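Local coordinates for protein thiol-activated cytolysin (Desulfobulbus propionicus, PDB 6NAL) that is probably a pore-forming toxin of the cholesterol-dependent cytolysin family, which oligomerises on membranes and inserts a β-barrel through them, at residues G374-R379 with L464-S469; V447-A450 with L454-V457. One frame throughout, in Å; residues are numbered along the deposited sequence.

Both contacts lie where the chain crosses between the two sheets of the C-terminal β-sandwich, and each sets a residue of such a crossing against a strand of the mixed sheet. In interaction 1 the crossing runs from strand 349-372 to strand 378-389 and meets strand 465-471; in interaction 2 it follows strand 440-449 and meets strand 454-462. Those two partner strands are neighbours, so the contacts share a sheet, about 18 Å apart, centre to centre. Each joins a buried residue to more exposed ones, so neither is wholly core or surface. Interaction 1 stacks a tyrosine ring on an amide, with a bridging water, whereas interaction 2 directs an arginine onto a backbone carbonyl.

Interaction 1 of 2, residues G374-R379 with L464-S469; sequences GWYVAR and LHQTFS
Tyr376 and Gln466 meet across two segments whose backbones share no hydrogen bond; the contact is made mainly by the side chains of these two residues. Segment 374-379 is a crossover that bends at Trp375 in an inverse gamma turn, with a weak bond from Tyr376 N to Gly374 O (3.1 Å), before entering strand 378-389. Segment 464-469 leaves a loop at Leu464 and runs extended from His465.

The contact is a ring against an amide arm. Placing CG between the backbone N and the carbonyl carbon (chi1 51°) turns the tyrosine towards Gln466, whose chain extends across the ring. Gln466 CG lies 3.6 Å from Tyr376 CE2, and farther along Gln466 CD sits 4.1 Å above the ring plane, offset toward the rim. Ring and amide are stacked with their planes 26° apart. On the opposite face Gly374 CA lies 3.9 Å above the plane, so the ring is held from both sides.

The polar ends are linked through water 1, which donates to Gln466 OE1 at 2.7 Å and to Tyr376 OH at 3.1 Å. That hydroxyl is also hydrogen-bonded to Gly460 O, while Gln466 NE2 binds Gly431 O and Thr463 O. The amide is thus gripped at both its oxygen and its nitrogen, which fixes its rotation over the ring. His372 meets the ring of Tyr376 and bonds to its backbone oxygen through NE2.

The arrangement belongs to the loop-bearing end of the β-sandwich that forms the membrane-recognition domain of cholesterol-dependent cytolysins. Thr463 and Leu464 probably correspond to the family's threonine-leucine cholesterol-recognition pair, and the loop between strands 422-432 and 440-449 carries a tryptophan-rich sequence resembling its undecapeptide.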
# COMPACT_ATOMS: atom_id res chain seq x y z
N GLY A 374 32.36 -23.88 -13.71
CA GLY A 374 32.50 -25.30 -13.42
C GLY A 374 32.95 -26.12 -14.62
O GLY A 374 32.87 -25.70 -15.77
N TRP A 375 33.48 -27.31 -14.33
CA TRP A 375 34.05 -28.23 -15.32
C TRP A 375 32.96 -29.19 -15.83
O TRP A 375 33.02 -30.41 -15.72
CB TRP A 375 35.24 -28.96 -14.71
CG TRP A 375 36.44 -28.09 -14.62
CD1 TRP A 375 36.55 -26.76 -15.03
CD2 TRP A 375 37.74 -28.46 -14.02
NE1 TRP A 375 37.85 -26.33 -14.67
CE2 TRP A 375 38.53 -27.32 -13.99
CE3 TRP A 375 38.29 -29.67 -13.49
CZ2 TRP A 375 39.89 -27.38 -13.61
CZ3 TRP A 375 39.59 -29.68 -13.04
CH2 TRP A 375 40.39 -28.58 -13.16
N TYR A 376 31.88 -28.62 -16.34
CA TYR A 376 30.72 -29.40 -16.77
C TYR A 376 29.85 -28.47 -17.61
O TYR A 376 30.11 -27.27 -17.70
CB TYR A 376 29.93 -29.99 -15.60
CG TYR A 376 29.54 -29.00 -14.51
CD1 TYR A 376 28.50 -28.10 -14.70
CD2 TYR A 376 30.22 -28.96 -13.29
CE1 TYR A 376 28.16 -27.18 -13.71
CE2 TYR A 376 29.89 -28.04 -12.30
CZ TYR A 376 28.86 -27.15 -12.50
OH TYR A 376 28.48 -26.24 -11.51
N VAL A 377 28.86 -29.02 -18.29
CA VAL A 377 27.92 -28.22 -19.08
C VAL A 377 26.78 -27.83 -18.17
O VAL A 377 26.27 -28.66 -17.41
CB VAL A 377 27.40 -29.02 -20.30
CG1 VAL A 377 26.26 -28.25 -20.98
CG2 VAL A 377 28.54 -29.28 -21.32
N ALA A 378 26.40 -26.58 -18.21
CA ALA A 378 25.39 -26.10 -17.29
C ALA A 378 24.32 -25.35 -18.07
O ALA A 378 24.57 -24.79 -19.13
CB ALA A 378 26.00 -25.20 -16.24
N ARG A 379 23.12 -25.34 -17.54
CA ARG A 379 22.12 -24.44 -18.08
C ARG A 379 21.47 -23.68 -16.94
O ARG A 379 21.36 -24.18 -15.81
CB ARG A 379 21.08 -25.17 -18.89
CG ARG A 379 20.42 -26.24 -18.15
CD ARG A 379 19.64 -27.11 -19.09
NE ARG A 379 18.78 -27.96 -18.28
CZ ARG A 379 18.26 -29.09 -18.72
NH1 ARG A 379 18.48 -29.47 -19.98
NH2 ARG A 379 17.51 -29.83 -17.91
N LEU A 464 30.55 -34.16 -10.42
CA LEU A 464 29.95 -34.81 -9.25
C LEU A 464 30.04 -33.97 -7.99
O LEU A 464 29.53 -34.39 -6.95
CB LEU A 464 30.60 -36.17 -9.03
CG LEU A 464 30.32 -37.16 -10.17
CD1 LEU A 464 31.35 -37.11 -11.30
CD2 LEU A 464 30.22 -38.61 -9.68
N HIS A 465 30.67 -32.79 -8.04
CA HIS A 465 30.67 -31.86 -6.91
C HIS A 465 30.41 -30.44 -7.42
O HIS A 465 31.33 -29.68 -7.73
CB HIS A 465 31.96 -31.91 -6.10
CG HIS A 465 31.84 -31.21 -4.78
ND1 HIS A 465 31.52 -31.88 -3.62
CD2 HIS A 465 31.95 -29.91 -4.45
CE1 HIS A 465 31.46 -31.02 -2.63
NE2 HIS A 465 31.72 -29.81 -3.10
N GLN A 466 29.14 -30.07 -7.48
CA GLN A 466 28.72 -28.85 -8.15
C GLN A 466 28.40 -27.81 -7.10
O GLN A 466 27.58 -28.06 -6.21
CB GLN A 466 27.48 -29.09 -9.02
CG GLN A 466 27.68 -29.98 -10.22
CD GLN A 466 26.38 -30.14 -11.04
OE1 GLN A 466 25.42 -29.34 -10.97
NE2 GLN A 466 26.34 -31.18 -11.80
N THR A 467 29.01 -26.65 -7.21
CA THR A 467 28.89 -25.63 -6.19
C THR A 467 27.99 -24.53 -6.71
O THR A 467 27.89 -24.30 -7.92
CB THR A 467 30.26 -25.06 -5.84
OG1 THR A 467 30.76 -24.39 -7.00
CG2 THR A 467 31.22 -26.21 -5.38
N PHE A 468 27.32 -23.87 -5.77
CA PHE A 468 26.35 -22.83 -6.06
C PHE A 468 26.44 -21.77 -4.99
O PHE A 468 26.49 -22.09 -3.80
CB PHE A 468 24.94 -23.38 -6.07
CG PHE A 468 23.86 -22.35 -6.36
CD1 PHE A 468 23.27 -21.63 -5.33
CD2 PHE A 468 23.39 -22.15 -7.63
CE1 PHE A 468 22.25 -20.72 -5.59
CE2 PHE A 468 22.37 -21.23 -7.90
CZ PHE A 468 21.80 -20.54 -6.88
N SER A 469 26.46 -20.53 -5.41
CA SER A 469 26.46 -19.43 -4.47
C SER A 469 25.67 -18.32 -5.13
O SER A 469 25.83 -18.05 -6.33
CB SER A 469 27.87 -18.96 -4.10
OG SER A 469 28.26 -17.87 -4.92
O HOH W 1 25.42 -26.68 -11.33

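Interaction 2 of 2, residues V447-A450 with L454-V457; sequences VGRA and LRTV
A G1 β-bulge, in which Gly448 and Arg449 both face Ile425, ends strand 440-449, and just beyond it the side chain of Arg455 reaches back to Arg449 and Ala450. Gly448 takes a positive phi (70°), and the chain turns its corner here, so that strand 454-462 belongs to the other sheet of the sandwich.

The Arg455 side chain reaches from strand 454-462 to the corner that follows strand 440-449. Its CG stands anti to the backbone N, and a bend at chi3 (-61°) swings the guanidinium to the Ala450 carbonyl. Arg455 NH2 donates to Ala450 O at 3.0 Å, nearly straight at 160°, with the oxygen at the guanidinium edge and in its plane. Water 2 also lies at that edge and donates to Ala450 O (3.0 Å); its link to Arg455 NE is too short to be trusted in detail. Over one guanidinium face, offset toward the rim, sits Arg449 CB, 3.8 Å from Arg455 NH2.

Arg449 itself folds back, with a weak bond from Arg449 NH1 to Val447 O (3.3 Å). Arg449 NE stays 4.8 Å from Arg455 NH1, a pairing of like charges that the salt bridge from Arg455 NH2 to Asp474 at the C-terminus would be expected to ease.

Around the contact, Met470 of strand 465-471 touches both arginines, Ile427 of strand 422-432 packs on Arg455, and the Arg455 backbone is hydrogen-bonded to Glu367 and Arg369 of strand 349-372.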
# COMPACT_ATOMS: atom_id res chain seq x y z
N VAL A 447 13.03 -19.42 -5.94
CA VAL A 447 11.83 -18.83 -6.51
C VAL A 447 11.42 -17.64 -5.65
O VAL A 447 11.78 -17.54 -4.48
CB VAL A 447 10.65 -19.82 -6.61
CG1 VAL A 447 10.90 -20.83 -7.71
CG2 VAL A 447 10.44 -20.47 -5.26
N GLY A 448 10.70 -16.70 -6.27
CA GLY A 448 10.02 -15.65 -5.54
C GLY A 448 10.93 -14.63 -4.92
O GLY A 448 10.58 -14.03 -3.91
N ARG A 449 12.09 -14.40 -5.50
CA ARG A 449 13.00 -13.42 -4.96
C ARG A 449 12.68 -12.03 -5.49
O ARG A 449 11.98 -11.84 -6.49
CB ARG A 449 14.45 -13.78 -5.28
CG ARG A 449 14.93 -15.13 -4.71
CD ARG A 449 14.67 -15.25 -3.23
NE ARG A 449 15.65 -16.02 -2.46
CZ ARG A 449 15.56 -17.33 -2.22
NH1 ARG A 449 14.55 -18.04 -2.73
NH2 ARG A 449 16.47 -17.95 -1.47
N ALA A 450 13.19 -11.04 -4.77
CA ALA A 450 12.97 -9.63 -5.03
C ALA A 450 14.03 -9.08 -5.97
O ALA A 450 15.14 -9.61 -6.07
CB ALA A 450 13.07 -8.86 -3.72
N LEU A 454 22.02 -5.72 -7.38
CA LEU A 454 22.88 -6.69 -8.03
C LEU A 454 22.71 -8.05 -7.39
O LEU A 454 23.00 -8.21 -6.20
CB LEU A 454 24.35 -6.27 -7.96
CG LEU A 454 25.26 -7.27 -8.69
CD1 LEU A 454 25.16 -7.11 -10.20
CD2 LEU A 454 26.69 -7.10 -8.23
N ARG A 455 22.27 -9.02 -8.17
CA ARG A 455 22.18 -10.41 -7.74
C ARG A 455 23.12 -11.22 -8.61
O ARG A 455 23.07 -11.13 -9.84
CB ARG A 455 20.74 -10.93 -7.84
CG ARG A 455 20.59 -12.30 -7.23
CD ARG A 455 19.19 -12.81 -7.24
NE ARG A 455 18.27 -11.96 -6.49
CZ ARG A 455 18.05 -12.08 -5.19
NH1 ARG A 455 18.72 -12.97 -4.50
NH2 ARG A 455 17.18 -11.28 -4.59
N THR A 456 24.00 -11.99 -7.98
CA THR A 456 25.01 -12.78 -8.67
C THR A 456 24.79 -14.24 -8.33
O THR A 456 24.66 -14.58 -7.16
CB THR A 456 26.42 -12.38 -8.25
OG1 THR A 456 26.64 -11.00 -8.54
CG2 THR A 456 27.45 -13.16 -9.00
N VAL A 457 24.74 -15.11 -9.33
CA VAL A 457 24.70 -16.54 -9.08
C VAL A 457 25.90 -17.16 -9.78
O VAL A 457 26.05 -17.03 -11.00
CB VAL A 457 23.38 -17.20 -9.51
CG1 VAL A 457 22.18 -16.36 -9.09
CG2 VAL A 457 23.31 -17.45 -10.95
O HOH W 2 17.05 -10.53 -8.19